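Local coordinates for mucus binding protein (Lactobacillus reuteri, PDB 3I57), which probably binds mucus as a cell-wall-anchored surface protein and, in the type 2 repeat described here, also shows immunoglobulin-binding activity, at residues H5-D10 with D66-V71; K50-A55 with T70-H75; H84-G89 with G131-G136; T97-Y102 with A111-A116; V118-N123 with A141-K146. All blocks are in the same frame, centred on the assembly; numbering follows the deposited sequence.

How the interactions relate
Five contacts along one elongated chain illustrate how chemistry follows position. Interactions 1 and 2 share Thr70 and Val71 and flank strand 67-80, the first as a partly buried parallel pairing, the second as a slighter antiparallel one at the surface. Interaction 4, partly buried and about 64 Å from interaction 1 between centres, repeats the theme of strand pairing; each of these two adds a histidine-carboxylate bond. Interaction 3, near the middle of the chain, is a surface contact in which a turn meets a short strand through a serine and a water. Interaction 5, also partly buried, shares strand 112-127 with interaction 4 but relies on CH-pi and aliphatic side-chain contacts rather than backbone bonds.

Interaction 1 (H5-D10 with D66-V71); sequences HVQYID and DQFYTV
Asp66, just ahead of strand 67-80, reaches across to strand 2-10, where its OD2 accepts from His5 NE2 at 2.7 Å in a nearly straight bond (172°). The acceptor lies in the plane of the imidazole, whereas the donor arrives from above the carboxylate plane, the two flat groups being turned 45° apart. At Gln67 the backbone takes over, its O receiving His5 N at 2.8 Å. Phe68 is the bridge partner of His5, and their side chains run alongside each other in the same direction. His5 CD2 sits over one face of the phenyl ring, toward its rim and 3.3 Å from Phe68 CE1. Tyr69 N donates to His5 O, and Tyr69 O accepts from Gln7 N at 2.8 Å. Thr70 lies across from Gln7, whose O its CA-H approaches. Val71 N then bonds Gln7 O at 2.7 Å, while Val71 O takes Ile9 N. On the sheet face opposite the His5-Phe68 pair, Val71 CB lies 3.7 Å from Tyr8 CD2, and Val71 CG2 meets Val6 CG1 at 4.0 Å. Such parallel pairing of the first and last strands is the hallmark of the beta-grasp fold. Because His5 ND1 is also bonded, to Asp21, carboxylates grip both ring nitrogens; this fixes the ring's rotation and probably favours a protonated, positively charged imidazole.

Interaction 2 (K50-A55 with T70-H75); sequences KDNFPA and TVIFKH
Backbone hydrogen bonds join the end of strand 46-51 to strand 67-80 in antiparallel fashion. Lys50 and Ile72 form a hydrogen-bonded pair: Lys50 N reaches Ile72 O at 3.0 Å and Ile72 N reaches Lys50 O at 2.7 Å, both donors lying above the carbonyl planes. Asp51 and Val71 follow as a non-hydrogen-bonded pair, after which Asn52 N meets Thr70 O at 2.8 Å, nearly along the C=O axis. In the beta-grasp sheet strand 67-80 has 46-51 as one neighbour and 2-10 as another, and 46-51 ends here in an Asx turn. Side-chain polar bonds shape that exit. Asp51, its CG anti to the backbone N (chi1 176°), accepts from Phe53 N through OD1 at 2.9 Å, while OD2 is bonded to Thr34. An alanine here would probably loosen the turn, losing both of these bonds. Asn52 lies alongside Thr70, and Asn52 OD1 comes within 2.8 Å of Thr70 OG1, at most a weak hydrogen bond. Packing is light: Asp51 OD1 touches Val71 CG2 at 3.9 Å, and Ile72 CD1 approaches Asn52 OD1.

Interaction 3 (H84-G89 with G131-G136); sequences HSSADG and GIVAWG
Ser86 carries this contact, and its side chain can be followed outward. CB packs against Val133 CG2 at 3.8 Å. With OG anti to the backbone N (chi1 177°), the hydroxyl is carried to the other segment, where it accepts from Val133 N at 2.8 Å in a nearly straight bond (170°). The same oxygen donates to Asp88 OD1 at 2.6 Å, so one hydroxyl both holds a strand amide and braces its own turn. Ser86 opens a type I beta turn that ends at Gly89, part of the linker between strands 67-80 and 93-104 near the middle of the elongated chain; Val133 belongs to the short strand 133-135, which pairs with 112-127. An alanine in place of Ser86 would probably weaken the docking of the turn, because the bond to Val133 N and the brace to Asp88 would both be lost. Next to the serine, Ala87 N bonds Gly131 O at 2.9 Å, from well above the carbonyl plane. Asp88 OD2 reaches Val133 O through a water that donates to both, and OD2 also touches Ile132 CG2 at 3.4 Å. Further along, Trp135 turns the edge of its indole to the backbone of His84, with CZ2 3.4 Å from His84 O.

Interaction 4 (T97-Y102 with A111-A116); sequences TETVHY and AEDQTA
Strands 97-102 and 112-116, from the two arms of a beta hairpin, run antiparallel, their directions 161° apart and their axes 4.7 Å from each other at closest approach. Glu98 with Ala116 and Val100 with Gln114 are hydrogen-bonded pairs; the shortest of their bonds joins Glu98 N to Ala116 O at 2.7 Å, and Val100 N meets Gln114 O at 2.9 Å, almost along the C=O axis. Between them Thr99 and Thr115 form a non-hydrogen-bonded pair with side chains side by side. Toward the turn of the hairpin, side chains and a water join in. His101 ND1 donates to Asp113 OD1 at 2.7 Å, the acceptor lying at the imidazole's edge and the donor above the carboxylate plane, with the two planes 52° apart. A water accepts from Tyr102 N and donates to both Asp113 OD1 and Ala111 O, so that OD1 receives two bonds. Tyr102 CB packs on Ala111 CB at 3.8 Å, and the edge of its ring, at CD2, faces Glu112 O at 3.2 Å. Strand 93-104 also pairs, in parallel, with 176-183, while Glu98 and Val100, on the face away from the Thr99-Thr115 pair, touch strands 148-149 and 162-168 of a second, smaller sheet.

Interaction 5 (V118-N123 with A141-K146); sequences VTFTRN and ASQSYK
Val118 is the residue most deeply engaged here, and it packs chiefly on Gln143 and Tyr145. Its CB rests 3.6 Å from Gln143 CB, while its CG1 presses over one face of Tyr145, 3.7 Å from the ring centroid and only 17° off the normal, a clear CH-pi contact. The two side chains cross at about a right angle, and the rotamer that sends CG1 anti to the carbonyl carbon also brings CG2 to the far end of the ring, 3.6 Å from Tyr145 OH. That hydroxyl is bonded to Ser167, which probably helps to steady the ring beneath the valine. Gln143 supplies the next layer through its aliphatic part. Bent at chi2 (-75°), it slides past Phe120 in the opposite direction and lays CG over one face of the phenyl ring, 4.0 Å from the centroid, in a second CH-pi contact. Phe120 in turn offers its edge to the backbone, CE1 lying 3.9 Å from Ser142 CA. The strand axes, 155° apart in direction, stay 7.1 Å from each other at closest approach, and 118-121 and 142-144 belong to separate sheets, the large mixed one and a small antiparallel one. Side chains thus mediate the contact, as is typical of two beta sheets packed against each other.

Interaction 1 (H5-D10 with D66-V71)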
# COMPACT_ATOMS: atom_id res chain seq x y z
N HIS A 5 -8.55 24.97 -25.75
CA HIS A 5 -8.58 24.57 -24.35
C HIS A 5 -7.69 23.37 -24.19
O HIS A 5 -7.89 22.37 -24.85
CB HIS A 5 -10.03 24.17 -23.95
CG HIS A 5 -11.05 25.18 -24.38
ND1 HIS A 5 -11.23 26.38 -23.71
CD2 HIS A 5 -11.91 25.19 -25.41
CE1 HIS A 5 -12.18 27.07 -24.31
NE2 HIS A 5 -12.61 26.38 -25.34
N VAL A 6 -6.72 23.44 -23.30
CA VAL A 6 -5.83 22.30 -23.12
C VAL A 6 -6.14 21.69 -21.77
O VAL A 6 -6.06 22.35 -20.75
CB VAL A 6 -4.36 22.72 -23.15
CG1 VAL A 6 -3.47 21.50 -22.98
CG2 VAL A 6 -4.06 23.45 -24.45
N GLN A 7 -6.51 20.41 -21.77
CA GLN A 7 -7.08 19.81 -20.57
C GLN A 7 -6.12 18.78 -20.01
O GLN A 7 -5.77 17.83 -20.69
CB GLN A 7 -8.44 19.16 -20.89
CG GLN A 7 -9.46 20.23 -21.38
CD GLN A 7 -10.67 19.63 -22.07
OE1 GLN A 7 -11.83 20.00 -21.79
NE2 GLN A 7 -10.41 18.72 -22.96
N TYR A 8 -5.70 18.98 -18.77
CA TYR A 8 -4.79 18.06 -18.09
C TYR A 8 -5.62 17.03 -17.30
O TYR A 8 -6.43 17.40 -16.44
CB TYR A 8 -3.83 18.84 -17.19
CG TYR A 8 -2.85 19.64 -18.01
CD1 TYR A 8 -3.22 20.88 -18.52
CD2 TYR A 8 -1.61 19.12 -18.35
CE1 TYR A 8 -2.38 21.61 -19.31
CE2 TYR A 8 -0.73 19.86 -19.16
CZ TYR A 8 -1.14 21.10 -19.63
OH TYR A 8 -0.30 21.86 -20.42
N ILE A 9 -5.43 15.75 -17.61
CA ILE A 9 -6.35 14.70 -17.15
C ILE A 9 -5.64 13.59 -16.37
O ILE A 9 -4.59 13.14 -16.80
CB ILE A 9 -7.02 14.00 -18.35
CG1 ILE A 9 -7.80 15.01 -19.22
CG2 ILE A 9 -7.98 12.90 -17.87
CD1 ILE A 9 -8.67 15.86 -18.42
N ASP A 10 -6.24 13.14 -15.26
CA ASP A 10 -5.79 11.88 -14.60
C ASP A 10 -6.57 10.76 -15.26
O ASP A 10 -7.80 10.62 -15.07
CB ASP A 10 -6.06 11.89 -13.10
CG ASP A 10 -5.70 10.57 -12.41
OD1 ASP A 10 -5.61 9.54 -13.08
OD2 ASP A 10 -5.49 10.58 -11.19
N ASP A 66 -14.83 25.40 -30.59
CA ASP A 66 -13.50 25.54 -30.01
C ASP A 66 -12.65 24.29 -30.24
O ASP A 66 -13.18 23.21 -30.57
CB ASP A 66 -13.58 25.82 -28.49
CG ASP A 66 -14.24 27.15 -28.17
OD1 ASP A 66 -14.44 27.96 -29.09
OD2 ASP A 66 -14.54 27.39 -26.98
N GLN A 67 -11.35 24.42 -30.03
CA GLN A 67 -10.42 23.31 -30.15
C GLN A 67 -10.10 22.80 -28.75
O GLN A 67 -9.80 23.59 -27.88
CB GLN A 67 -9.14 23.77 -30.84
CG GLN A 67 -9.35 24.03 -32.35
CD GLN A 67 -8.24 24.87 -32.96
OE1 GLN A 67 -7.16 24.37 -33.31
NE2 GLN A 67 -8.51 26.15 -33.10
N PHE A 68 -10.20 21.49 -28.54
CA PHE A 68 -9.84 20.88 -27.26
C PHE A 68 -8.70 19.90 -27.43
O PHE A 68 -8.74 19.08 -28.37
CB PHE A 68 -11.06 20.15 -26.67
CG PHE A 68 -12.23 21.06 -26.36
CD1 PHE A 68 -12.46 21.50 -25.07
CD2 PHE A 68 -13.09 21.49 -27.37
CE1 PHE A 68 -13.56 22.35 -24.77
CE2 PHE A 68 -14.18 22.34 -27.10
CZ PHE A 68 -14.42 22.78 -25.81
N TYR A 69 -7.72 19.92 -26.53
CA TYR A 69 -6.65 18.93 -26.57
C TYR A 69 -6.39 18.44 -25.17
O TYR A 69 -6.20 19.27 -24.26
CB TYR A 69 -5.37 19.55 -27.11
CG TYR A 69 -5.58 20.17 -28.45
CD1 TYR A 69 -5.65 19.37 -29.59
CD2 TYR A 69 -5.80 21.54 -28.58
CE1 TYR A 69 -5.88 19.93 -30.82
CE2 TYR A 69 -6.01 22.10 -29.82
CZ TYR A 69 -6.05 21.30 -30.93
OH TYR A 69 -6.26 21.86 -32.17
N THR A 70 -6.35 17.13 -25.00
CA THR A 70 -6.08 16.55 -23.67
C THR A 70 -4.60 16.16 -23.47
O THR A 70 -3.87 15.84 -24.43
CB THR A 70 -6.98 15.32 -23.40
OG1 THR A 70 -6.77 14.35 -24.43
CG2 THR A 70 -8.47 15.72 -23.38
N VAL A 71 -4.14 16.27 -22.22
CA VAL A 71 -2.84 15.78 -21.84
C VAL A 71 -3.13 14.79 -20.73
O VAL A 71 -3.62 15.17 -19.66
CB VAL A 71 -1.89 16.92 -21.31
CG1 VAL A 71 -0.54 16.34 -20.93
CG2 VAL A 71 -1.67 17.98 -22.38

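Interaction 2 (K50-A55 with T70-H75)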
# COMPACT_ATOMS: atom_id res chain seq x y z
N LYS A 50 -0.29 10.24 -22.47
CA LYS A 50 -0.56 10.69 -23.81
C LYS A 50 -0.77 12.20 -23.89
O LYS A 50 -1.70 12.74 -23.29
CB LYS A 50 -1.79 9.98 -24.35
CG LYS A 50 -2.15 10.47 -25.74
CD LYS A 50 -2.47 9.32 -26.65
CE LYS A 50 -1.34 8.33 -26.55
NZ LYS A 50 -0.97 7.86 -27.88
N ASP A 51 0.11 12.88 -24.63
CA ASP A 51 -0.06 14.31 -24.89
C ASP A 51 -0.69 14.47 -26.28
O ASP A 51 -0.05 14.20 -27.29
CB ASP A 51 1.31 14.99 -24.83
CG ASP A 51 1.29 16.49 -25.18
OD1 ASP A 51 0.24 17.04 -25.60
OD2 ASP A 51 2.37 17.10 -25.04
N ASN A 52 -1.94 14.91 -26.30
CA ASN A 52 -2.73 15.03 -27.53
C ASN A 52 -2.68 16.43 -28.14
O ASN A 52 -3.36 16.70 -29.12
CB ASN A 52 -4.18 14.65 -27.26
CG ASN A 52 -4.35 13.19 -26.97
OD1 ASN A 52 -5.01 12.80 -25.99
ND2 ASN A 52 -3.74 12.35 -27.80
N PHE A 53 -1.87 17.31 -27.57
CA PHE A 53 -1.69 18.65 -28.15
C PHE A 53 -0.66 18.56 -29.28
O PHE A 53 0.50 18.27 -29.02
CB PHE A 53 -1.18 19.64 -27.10
CG PHE A 53 -1.12 21.07 -27.60
CD1 PHE A 53 -2.28 21.79 -27.83
CD2 PHE A 53 0.10 21.70 -27.83
CE1 PHE A 53 -2.22 23.10 -28.30
CE2 PHE A 53 0.17 23.01 -28.31
CZ PHE A 53 -0.98 23.71 -28.54
N PRO A 54 -1.07 18.81 -30.53
CA PRO A 54 -0.16 18.56 -31.62
C PRO A 54 0.91 19.64 -31.75
O PRO A 54 0.60 20.82 -31.67
CB PRO A 54 -1.06 18.58 -32.86
CG PRO A 54 -2.44 18.45 -32.35
CD PRO A 54 -2.42 19.12 -31.01
N ALA A 55 2.15 19.23 -32.02
CA ALA A 55 3.24 20.17 -32.29
C ALA A 55 2.86 21.15 -33.37
O ALA A 55 2.41 20.75 -34.45
CB ALA A 55 4.51 19.38 -32.72
N THR A 70 -6.35 17.13 -25.00
CA THR A 70 -6.08 16.55 -23.67
C THR A 70 -4.60 16.16 -23.47
O THR A 70 -3.87 15.84 -24.43
CB THR A 70 -6.98 15.32 -23.40
OG1 THR A 70 -6.77 14.35 -24.43
CG2 THR A 70 -8.47 15.72 -23.38
N VAL A 71 -4.14 16.27 -22.22
CA VAL A 71 -2.84 15.78 -21.84
C VAL A 71 -3.13 14.79 -20.73
O VAL A 71 -3.62 15.17 -19.66
CB VAL A 71 -1.89 16.92 -21.31
CG1 VAL A 71 -0.54 16.34 -20.93
CG2 VAL A 71 -1.67 17.98 -22.38
N ILE A 72 -2.86 13.53 -20.98
CA ILE A 72 -3.40 12.50 -20.12
C ILE A 72 -2.25 11.89 -19.34
O ILE A 72 -1.21 11.57 -19.92
CB ILE A 72 -4.16 11.39 -20.92
CG1 ILE A 72 -5.39 11.97 -21.63
CG2 ILE A 72 -4.64 10.25 -19.99
CD1 ILE A 72 -6.03 11.02 -22.66
N PHE A 73 -2.44 11.73 -18.03
CA PHE A 73 -1.43 11.12 -17.19
C PHE A 73 -1.91 9.84 -16.54
O PHE A 73 -3.10 9.64 -16.33
CB PHE A 73 -1.07 12.07 -16.04
CG PHE A 73 -0.55 13.40 -16.49
CD1 PHE A 73 0.80 13.62 -16.57
CD2 PHE A 73 -1.42 14.41 -16.84
CE1 PHE A 73 1.30 14.86 -16.99
CE2 PHE A 73 -0.94 15.66 -17.28
CZ PHE A 73 0.42 15.87 -17.35
N LYS A 74 -0.96 8.98 -16.16
CA LYS A 74 -1.24 7.91 -15.22
C LYS A 74 -0.51 8.21 -13.91
O LYS A 74 0.19 9.22 -13.80
CB LYS A 74 -0.83 6.55 -15.80
CG LYS A 74 -1.54 6.18 -17.06
CD LYS A 74 -1.01 4.82 -17.60
CE LYS A 74 -2.00 4.15 -18.54
NZ LYS A 74 -3.36 4.13 -17.92
N HIS A 75 -0.66 7.33 -12.92
CA HIS A 75 0.06 7.57 -11.65
C HIS A 75 1.42 6.88 -11.73
O HIS A 75 1.48 5.69 -12.06
CB HIS A 75 -0.72 6.96 -10.49
CG HIS A 75 -2.05 7.58 -10.24
ND1 HIS A 75 -2.76 7.38 -9.06
CD2 HIS A 75 -2.81 8.42 -10.99
CE1 HIS A 75 -3.89 8.06 -9.11
NE2 HIS A 75 -3.95 8.69 -10.28

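Interaction 3 (H84-G89 with G131-G136)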
# COMPACT_ATOMS: atom_id res chain seq x y z
N HIS A 84 8.40 0.63 4.24
CA HIS A 84 7.96 1.91 3.70
C HIS A 84 6.62 2.33 4.29
O HIS A 84 5.76 1.48 4.56
CB HIS A 84 7.90 1.86 2.17
CG HIS A 84 7.85 3.21 1.53
ND1 HIS A 84 8.90 3.75 0.82
CD2 HIS A 84 6.86 4.13 1.49
CE1 HIS A 84 8.56 4.94 0.36
NE2 HIS A 84 7.32 5.20 0.75
N SER A 85 6.44 3.62 4.53
CA SER A 85 5.17 4.11 5.06
C SER A 85 4.16 4.27 3.91
O SER A 85 4.54 4.28 2.73
CB SER A 85 5.33 5.43 5.80
OG SER A 85 5.83 6.44 4.93
N SER A 86 2.89 4.35 4.27
CA SER A 86 1.80 4.55 3.33
C SER A 86 0.81 5.57 3.88
O SER A 86 0.46 5.57 5.07
CB SER A 86 1.09 3.23 3.07
OG SER A 86 -0.03 3.40 2.20
N ALA A 87 0.34 6.42 2.99
CA ALA A 87 -0.51 7.52 3.37
C ALA A 87 -1.84 7.05 3.96
O ALA A 87 -2.50 7.81 4.68
CB ALA A 87 -0.74 8.43 2.14
N ASP A 88 -2.26 5.81 3.67
CA ASP A 88 -3.48 5.26 4.27
C ASP A 88 -3.20 4.51 5.57
O ASP A 88 -4.08 3.83 6.10
CB ASP A 88 -4.27 4.39 3.28
CG ASP A 88 -3.55 3.12 2.90
OD1 ASP A 88 -2.36 2.94 3.30
OD2 ASP A 88 -4.16 2.30 2.17
N GLY A 89 -1.97 4.63 6.07
CA GLY A 89 -1.54 4.03 7.36
C GLY A 89 -1.35 2.51 7.37
O GLY A 89 -1.07 1.93 8.41
N GLY A 131 0.43 8.74 -2.52
CA GLY A 131 1.22 8.36 -1.34
C GLY A 131 0.87 7.02 -0.70
O GLY A 131 1.46 6.63 0.31
N ILE A 132 -0.04 6.30 -1.31
CA ILE A 132 -0.53 5.02 -0.80
C ILE A 132 0.25 3.86 -1.39
O ILE A 132 0.49 3.79 -2.61
CB ILE A 132 -2.02 4.83 -1.10
CG1 ILE A 132 -2.83 6.01 -0.55
CG2 ILE A 132 -2.55 3.44 -0.60
CD1 ILE A 132 -4.34 6.01 -0.99
N VAL A 133 0.66 2.93 -0.52
CA VAL A 133 1.31 1.72 -0.99
C VAL A 133 0.25 0.64 -1.18
O VAL A 133 -0.52 0.36 -0.25
CB VAL A 133 2.32 1.19 0.04
CG1 VAL A 133 2.93 -0.12 -0.44
CG2 VAL A 133 3.45 2.22 0.26
N ALA A 134 0.21 0.03 -2.36
CA ALA A 134 -0.52 -1.20 -2.58
C ALA A 134 0.37 -2.34 -2.15
O ALA A 134 1.34 -2.68 -2.84
CB ALA A 134 -0.89 -1.35 -4.06
N TRP A 135 0.04 -2.96 -1.01
CA TRP A 135 0.89 -4.01 -0.46
C TRP A 135 0.64 -5.34 -1.15
O TRP A 135 -0.51 -5.69 -1.39
CB TRP A 135 0.66 -4.16 1.05
CG TRP A 135 1.13 -2.93 1.80
CD1 TRP A 135 0.34 -1.97 2.39
CD2 TRP A 135 2.49 -2.52 2.00
NE1 TRP A 135 1.13 -1.00 2.94
CE2 TRP A 135 2.45 -1.30 2.71
CE3 TRP A 135 3.73 -3.07 1.64
CZ2 TRP A 135 3.61 -0.63 3.09
CZ3 TRP A 135 4.88 -2.40 2.01
CH2 TRP A 135 4.81 -1.19 2.72
N GLY A 136 1.71 -6.07 -1.45
CA GLY A 136 1.60 -7.38 -2.06
C GLY A 136 1.40 -8.50 -1.05
O GLY A 136 1.03 -8.27 0.12
O HOH W 1 -2.88 0.31 1.21

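Interaction 4 (T97-Y102 with A111-A116)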
# COMPACT_ATOMS: atom_id res chain seq x y z
N THR A 97 1.46 -12.81 18.19
CA THR A 97 1.94 -13.26 19.49
C THR A 97 1.32 -14.60 19.85
O THR A 97 0.10 -14.81 19.76
CB THR A 97 1.58 -12.23 20.60
OG1 THR A 97 2.22 -10.99 20.32
CG2 THR A 97 2.01 -12.72 21.98
N GLU A 98 2.18 -15.54 20.26
CA GLU A 98 1.70 -16.81 20.77
C GLU A 98 1.63 -16.69 22.29
O GLU A 98 2.56 -16.16 22.90
CB GLU A 98 2.67 -17.93 20.36
CG GLU A 98 2.51 -19.16 21.27
CD GLU A 98 3.52 -20.25 20.94
OE1 GLU A 98 4.72 -19.91 20.90
OE2 GLU A 98 3.09 -21.42 20.75
N THR A 99 0.54 -17.15 22.91
CA THR A 99 0.38 -17.08 24.37
C THR A 99 0.12 -18.48 24.89
O THR A 99 -0.80 -19.17 24.41
CB THR A 99 -0.83 -16.22 24.77
OG1 THR A 99 -0.64 -14.91 24.26
CG2 THR A 99 -0.96 -16.12 26.29
N VAL A 100 0.93 -18.90 25.86
CA VAL A 100 0.75 -20.18 26.53
C VAL A 100 0.41 -19.96 27.99
O VAL A 100 1.16 -19.32 28.74
CB VAL A 100 2.00 -21.04 26.44
CG1 VAL A 100 1.75 -22.41 27.14
CG2 VAL A 100 2.45 -21.20 24.97
N HIS A 101 -0.75 -20.48 28.37
CA HIS A 101 -1.20 -20.48 29.74
C HIS A 101 -0.76 -21.77 30.43
O HIS A 101 -0.58 -22.81 29.78
CB HIS A 101 -2.74 -20.40 29.80
CG HIS A 101 -3.33 -19.21 29.13
ND1 HIS A 101 -2.96 -17.91 29.44
CD2 HIS A 101 -4.31 -19.11 28.20
CE1 HIS A 101 -3.68 -17.07 28.72
NE2 HIS A 101 -4.49 -17.77 27.94
N TYR A 102 -0.63 -21.71 31.76
CA TYR A 102 -0.21 -22.88 32.55
C TYR A 102 -1.18 -23.04 33.70
O TYR A 102 -1.32 -22.13 34.53
CB TYR A 102 1.23 -22.74 33.08
CG TYR A 102 2.25 -22.55 31.98
CD1 TYR A 102 2.60 -23.60 31.13
CD2 TYR A 102 2.80 -21.29 31.76
CE1 TYR A 102 3.51 -23.41 30.10
CE2 TYR A 102 3.69 -21.08 30.74
CZ TYR A 102 4.06 -22.12 29.91
OH TYR A 102 4.95 -21.86 28.89
N ALA A 111 1.34 -21.30 36.64
CA ALA A 111 2.52 -20.48 36.39
C ALA A 111 2.11 -19.31 35.52
O ALA A 111 1.01 -19.32 34.96
CB ALA A 111 3.60 -21.30 35.68
N GLU A 112 2.96 -18.30 35.40
CA GLU A 112 2.62 -17.15 34.56
C GLU A 112 2.75 -17.52 33.09
O GLU A 112 3.60 -18.32 32.72
CB GLU A 112 3.50 -15.94 34.87
CG GLU A 112 3.44 -15.46 36.35
CD GLU A 112 2.02 -15.35 36.89
OE1 GLU A 112 1.19 -14.67 36.25
OE2 GLU A 112 1.72 -15.97 37.94
N ASP A 113 1.90 -16.92 32.26
CA ASP A 113 1.93 -17.08 30.82
C ASP A 113 3.34 -16.85 30.28
O ASP A 113 4.09 -16.02 30.83
CB ASP A 113 1.04 -16.01 30.16
CG ASP A 113 -0.44 -16.24 30.35
OD1 ASP A 113 -0.85 -17.28 30.94
OD2 ASP A 113 -1.21 -15.36 29.86
N GLN A 114 3.69 -17.55 29.21
CA GLN A 114 4.85 -17.19 28.40
C GLN A 114 4.33 -16.83 27.02
O GLN A 114 3.31 -17.35 26.58
CB GLN A 114 5.81 -18.36 28.27
CG GLN A 114 6.63 -18.57 29.51
CD GLN A 114 7.64 -19.68 29.34
OE1 GLN A 114 7.57 -20.69 30.04
NE2 GLN A 114 8.59 -19.50 28.43
N THR A 115 5.03 -15.92 26.36
CA THR A 115 4.64 -15.48 25.03
C THR A 115 5.81 -15.51 24.10
O THR A 115 6.95 -15.53 24.54
CB THR A 115 4.07 -14.06 25.03
OG1 THR A 115 5.02 -13.13 25.58
CG2 THR A 115 2.76 -14.03 25.83
N ALA A 116 5.51 -15.51 22.81
CA ALA A 116 6.54 -15.40 21.79
C ALA A 116 5.92 -14.71 20.60
O ALA A 116 4.69 -14.69 20.45
CB ALA A 116 7.03 -16.76 21.39
O HOH W 2 -0.67 -19.06 32.95

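Interaction 5 (V118-N123 with A141-K146)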
# COMPACT_ATOMS: atom_id res chain seq x y z
N VAL A 118 6.13 -13.63 16.23
CA VAL A 118 6.64 -13.78 14.89
C VAL A 118 6.23 -12.54 14.09
O VAL A 118 5.24 -11.85 14.40
CB VAL A 118 6.13 -15.06 14.13
CG1 VAL A 118 6.59 -16.38 14.84
CG2 VAL A 118 4.61 -15.03 13.98
N THR A 119 7.05 -12.22 13.10
CA THR A 119 6.81 -11.05 12.26
C THR A 119 6.79 -11.45 10.80
O THR A 119 7.65 -12.22 10.35
CB THR A 119 7.93 -10.01 12.50
OG1 THR A 119 7.82 -9.53 13.84
CG2 THR A 119 7.82 -8.85 11.52
N PHE A 120 5.78 -10.97 10.06
CA PHE A 120 5.70 -11.20 8.62
C PHE A 120 5.98 -9.91 7.89
O PHE A 120 5.78 -8.84 8.45
CB PHE A 120 4.29 -11.63 8.22
CG PHE A 120 3.91 -12.96 8.78
CD1 PHE A 120 4.09 -14.10 8.04
CD2 PHE A 120 3.43 -13.05 10.07
CE1 PHE A 120 3.77 -15.34 8.57
CE2 PHE A 120 3.06 -14.28 10.62
CZ PHE A 120 3.25 -15.43 9.88
N THR A 121 6.46 -10.02 6.65
CA THR A 121 6.74 -8.84 5.85
C THR A 121 6.09 -8.97 4.48
O THR A 121 5.80 -10.06 4.02
CB THR A 121 8.27 -8.61 5.61
OG1 THR A 121 8.80 -9.65 4.77
CG2 THR A 121 9.00 -8.60 6.91
N ARG A 122 5.86 -7.83 3.85
CA ARG A 122 5.32 -7.82 2.49
C ARG A 122 5.86 -6.59 1.77
O ARG A 122 5.99 -5.51 2.38
CB ARG A 122 3.78 -7.86 2.51
CG ARG A 122 3.10 -6.65 3.20
CD ARG A 122 1.61 -6.85 3.33
NE ARG A 122 0.99 -5.76 4.09
CZ ARG A 122 -0.33 -5.62 4.24
NH1 ARG A 122 -1.16 -6.47 3.66
NH2 ARG A 122 -0.81 -4.60 4.95
N ASN A 123 6.25 -6.76 0.51
CA ASN A 123 6.65 -5.63 -0.31
C ASN A 123 5.43 -5.00 -0.90
O ASN A 123 4.36 -5.57 -0.84
CB ASN A 123 7.60 -6.07 -1.43
CG ASN A 123 8.98 -6.32 -0.89
OD1 ASN A 123 9.93 -5.58 -1.18
ND2 ASN A 123 9.08 -7.31 -0.04
N ALA A 141 5.13 -17.67 4.09
CA ALA A 141 3.82 -18.34 4.14
C ALA A 141 3.52 -18.70 5.58
O ALA A 141 2.35 -18.75 5.99
CB ALA A 141 3.78 -19.59 3.24
N SER A 142 4.57 -18.94 6.34
CA SER A 142 4.40 -19.10 7.79
C SER A 142 5.67 -18.78 8.56
O SER A 142 6.77 -18.77 8.00
CB SER A 142 3.88 -20.49 8.13
OG SER A 142 4.81 -21.48 7.77
N GLN A 143 5.52 -18.51 9.85
CA GLN A 143 6.68 -18.28 10.71
C GLN A 143 6.53 -19.08 12.00
O GLN A 143 5.43 -19.18 12.55
CB GLN A 143 6.82 -16.79 11.06
CG GLN A 143 7.18 -15.87 9.89
CD GLN A 143 8.66 -16.00 9.49
OE1 GLN A 143 9.04 -16.89 8.71
NE2 GLN A 143 9.50 -15.14 10.04
N SER A 144 7.65 -19.62 12.48
CA SER A 144 7.61 -20.43 13.72
C SER A 144 8.02 -19.61 14.94
O SER A 144 8.92 -18.75 14.88
CB SER A 144 8.46 -21.70 13.56
OG SER A 144 9.77 -21.34 13.20
N TYR A 145 7.33 -19.85 16.06
CA TYR A 145 7.61 -19.17 17.31
C TYR A 145 8.79 -19.85 17.92
O TYR A 145 9.03 -21.01 17.63
CB TYR A 145 6.39 -19.27 18.26
CG TYR A 145 5.22 -18.48 17.72
CD1 TYR A 145 5.12 -17.12 17.95
CD2 TYR A 145 4.23 -19.09 16.94
CE1 TYR A 145 4.06 -16.37 17.44
CE2 TYR A 145 3.15 -18.34 16.43
CZ TYR A 145 3.09 -16.98 16.70
OH TYR A 145 2.04 -16.22 16.20
N LYS A 146 9.55 -19.11 18.73
CA LYS A 146 10.61 -19.71 19.55
C LYS A 146 9.96 -20.80 20.41
O LYS A 146 8.82 -20.65 20.85
CB LYS A 146 11.21 -18.64 20.45
CG LYS A 146 12.48 -19.08 21.15
CD LYS A 146 12.89 -18.08 22.24
CE LYS A 146 14.09 -18.63 23.01
NZ LYS A 146 15.13 -19.18 22.09